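Local coordinates for uncharacterized protein DUF1185 (Bordetella bronchiseptica RB50, PDB 3BYQ), which is of unknown function but adopts a variant of the Bacillus chorismate mutase fold and may take part in amino-acid metabolism, at residues Leu64-Val69 against Ala165-Gly169. Residues are numbered along the deposited sequence; the frame is centred on the assembly and turned at random.
Sequences LATELV and ALVMG
Residues 64-69 form regular alpha-helix and residues 165-169 extended beta-strand. The two run nearly parallel, with axes 8.5 Å apart at closest approach and a crossing angle of -26°. CA atoms are nearest at Leu64-Leu166 and Leu68-Met168, both 6.7 Å, so a step of four residues along the helix matches two along the strand. The contact is apolar, without hydrogen bonds between the segments, and buries 344 Å². Ala165 turns its CB away from the helix. Leu166 points toward it in the mt rotamer. Leu166 CD1 lies 3.9 Å from Leu64 CB and 3.7 Å from Ala65 CB. Leu68, also mt, brings CD1 to 3.7 Å from Leu166 CB and 3.4 Å from Leu166 O. Val167 faces away from the helix. Met168, a selenomethionine, returns to the helix side as mtt. Met168 SE sits 3.8 Å from both Leu68 CB and Val69 CG2, and Met168 CE 4.0 Å from Ala65 CB. Gly169 lies beyond reach. This is alpha/beta layer packing, with helix 51-72 lying along strand 161-169 on one face of the mixed sheet. That strand pairs antiparallel with strands 29-39 and 79-86. Leu68 also touches Leu12 of strand 7-17, while Leu166 and Met168 both meet Met106 of helix 98-109.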
ATOM      1  N   LEU B  64      21.892 -14.724  11.777  1.00 19.42           N
ATOM      2  CA  LEU B  64      20.739 -14.933  10.868  1.00 18.71           C
ATOM      3  C   LEU B  64      20.991 -16.086   9.917  1.00 16.94           C
ATOM      4  O   LEU B  64      20.097 -16.891   9.639  1.00 19.04           O
ATOM      5  CB  LEU B  64      20.412 -13.653  10.083  1.00 19.05           C
ATOM      6  CG  LEU B  64      20.101 -12.413  10.948  1.00 22.37           C
ATOM      7  CD1 LEU B  64      19.661 -11.216  10.068  1.00 20.17           C
ATOM      8  CD2 LEU B  64      19.100 -12.652  12.015  1.00 20.71           C
ATOM      9  N   ALA B  65      22.219 -16.174   9.428  1.00 19.24           N
ATOM     10  CA  ALA B  65      22.560 -17.239   8.475  1.00 18.27           C
ATOM     11  C   ALA B  65      22.467 -18.579   9.179  1.00 17.74           C
ATOM     12  O   ALA B  65      21.984 -19.539   8.630  1.00 17.78           O
ATOM     13  CB  ALA B  65      23.982 -17.023   7.846  1.00 18.81           C
ATOM     14  N   THR B  66      22.954 -18.627  10.403  1.00 17.84           N
ATOM     15  CA  THR B  66      22.898 -19.876  11.208  1.00 19.33           C
ATOM     16  C   THR B  66      21.465 -20.317  11.439  1.00 20.47           C
ATOM     17  O   THR B  66      21.127 -21.494  11.326  1.00 19.71           O
ATOM     18  CB  THR B  66      23.661 -19.726  12.541  1.00 21.03           C
ATOM     19  OG1 THR B  66      25.030 -19.394  12.237  1.00 23.13           O
ATOM     20  CG2 THR B  66      23.628 -20.995  13.339  1.00 22.48           C
ATOM     21  N   GLU B  67      20.602 -19.352  11.697  1.00 19.33           N
ATOM     22  CA  GLU B  67      19.200 -19.659  11.922  1.00 18.16           C
ATOM     23  C   GLU B  67      18.568 -20.282  10.689  1.00 19.61           C
ATOM     24  O   GLU B  67      17.763 -21.210  10.772  1.00 17.74           O
ATOM     25  CB  GLU B  67      18.425 -18.406  12.293  1.00 19.63           C
ATOM     26  CG  GLU B  67      16.987 -18.667  12.552  1.00 22.58           C
ATOM     27  CD  GLU B  67      16.200 -17.416  12.949  1.00 24.42           C
ATOM     28  OE1 GLU B  67      16.557 -16.295  12.493  1.00 23.64           O
ATOM     29  OE2 GLU B  67      15.219 -17.580  13.711  1.00 29.13           O
ATOM     30  N   LEU B  68      18.935 -19.746   9.534  1.00 17.43           N
ATOM     31  CA  LEU B  68      18.380 -20.224   8.257  1.00 17.15           C
ATOM     32  C   LEU B  68      18.842 -21.646   7.963  1.00 18.48           C
ATOM     33  O   LEU B  68      18.045 -22.504   7.580  1.00 18.63           O
ATOM     34  CB  LEU B  68      18.721 -19.278   7.122  1.00 17.40           C
ATOM     35  CG  LEU B  68      17.930 -17.962   7.034  1.00 17.19           C
ATOM     36  CD1 LEU B  68      18.557 -16.974   6.007  1.00 19.29           C
ATOM     37  CD2 LEU B  68      16.449 -18.264   6.712  1.00 18.93           C
ATOM     38  N   VAL B  69      20.119 -21.928   8.201  1.00 18.24           N
ATOM     39  CA  VAL B  69      20.628 -23.295   7.979  0.50 20.30           C
ATOM     40  C   VAL B  69      19.954 -24.254   8.939  1.00 20.18           C
ATOM     41  O   VAL B  69      19.539 -25.352   8.547  1.00 21.02           O
ATOM     42  CB  VAL B  69      22.165 -23.380   8.070  0.50 21.41           C
ATOM     43  CG1 VAL B  69      22.636 -24.827   8.211  0.50 23.96           C
ATOM     44  CG2 VAL B  69      22.750 -22.741   6.838  0.50 22.40           C
ATOM     45  N   ALA B 165      18.263  -8.451   6.544  1.00 16.45           N
ATOM     46  CA  ALA B 165      17.735  -9.760   6.221  1.00 16.82           C
ATOM     47  C   ALA B 165      18.629 -10.627   5.366  1.00 16.36           C
ATOM     48  O   ALA B 165      19.402 -10.115   4.515  1.00 16.73           O
ATOM     49  CB  ALA B 165      16.377  -9.580   5.477  1.00 17.24           C
ATOM     50  N   LEU B 166      18.497 -11.931   5.592  1.00 17.58           N
ATOM     51  CA  LEU B 166      19.142 -12.922   4.729  1.00 17.77           C
ATOM     52  C   LEU B 166      18.047 -13.851   4.250  1.00 18.35           C
ATOM     53  O   LEU B 166      17.045 -14.075   4.950  1.00 17.19           O
ATOM     54  CB  LEU B 166      20.193 -13.724   5.472  1.00 17.86           C
ATOM     55  CG  LEU B 166      21.418 -12.936   5.960  1.00 16.79           C
ATOM     56  CD1 LEU B 166      22.369 -13.835   6.730  1.00 17.07           C
ATOM     57  CD2 LEU B 166      22.114 -12.280   4.797  1.00 16.83           C
ATOM     58  N   VAL B 167      18.261 -14.407   3.075  1.00 16.27           N
ATOM     59  CA  VAL B 167      17.360 -15.359   2.464  1.00 15.48           C
ATOM     60  C   VAL B 167      18.126 -16.593   2.006  1.00 17.83           C
ATOM     61  O   VAL B 167      19.203 -16.490   1.464  1.00 17.37           O
ATOM     62  CB  VAL B 167      16.633 -14.753   1.248  1.00 18.36           C
ATOM     63  CG1 VAL B 167      15.720 -15.799   0.551  1.00 18.58           C
ATOM     64  CG2 VAL B 167      15.836 -13.519   1.660  1.00 20.68           C
HETATM   65  N   MSE B 168      17.536 -17.766   2.267  1.00 16.08           N
HETATM   66  CA  MSE B 168      18.007 -19.039   1.704  1.00 19.04           C
HETATM   67  C   MSE B 168      16.824 -19.831   1.193  1.00 19.71           C
HETATM   68  O   MSE B 168      15.707 -19.702   1.705  1.00 19.11           O
HETATM   69  CB  MSE B 168      18.777 -19.907   2.682  1.00 17.14           C
HETATM   70  CG  MSE B 168      20.090 -19.274   3.179  1.00 22.72           C
HETATM   71 SE   MSE B 168      20.966 -20.534   4.350  0.75 14.71          SE
HETATM   72  CE  MSE B 168      22.245 -19.319   5.124  1.00 17.63           C
ATOM     73  N   GLY B 169      17.103 -20.665   0.214  1.00 17.27           N
ATOM     74  CA  GLY B 169      16.089 -21.504  -0.417  1.00 16.69           C
ATOM     75  C   GLY B 169      16.656 -22.822  -0.887  1.00 17.22           C
ATOM     76  O   GLY B 169      17.871 -22.973  -1.003  1.00 18.31           O
TER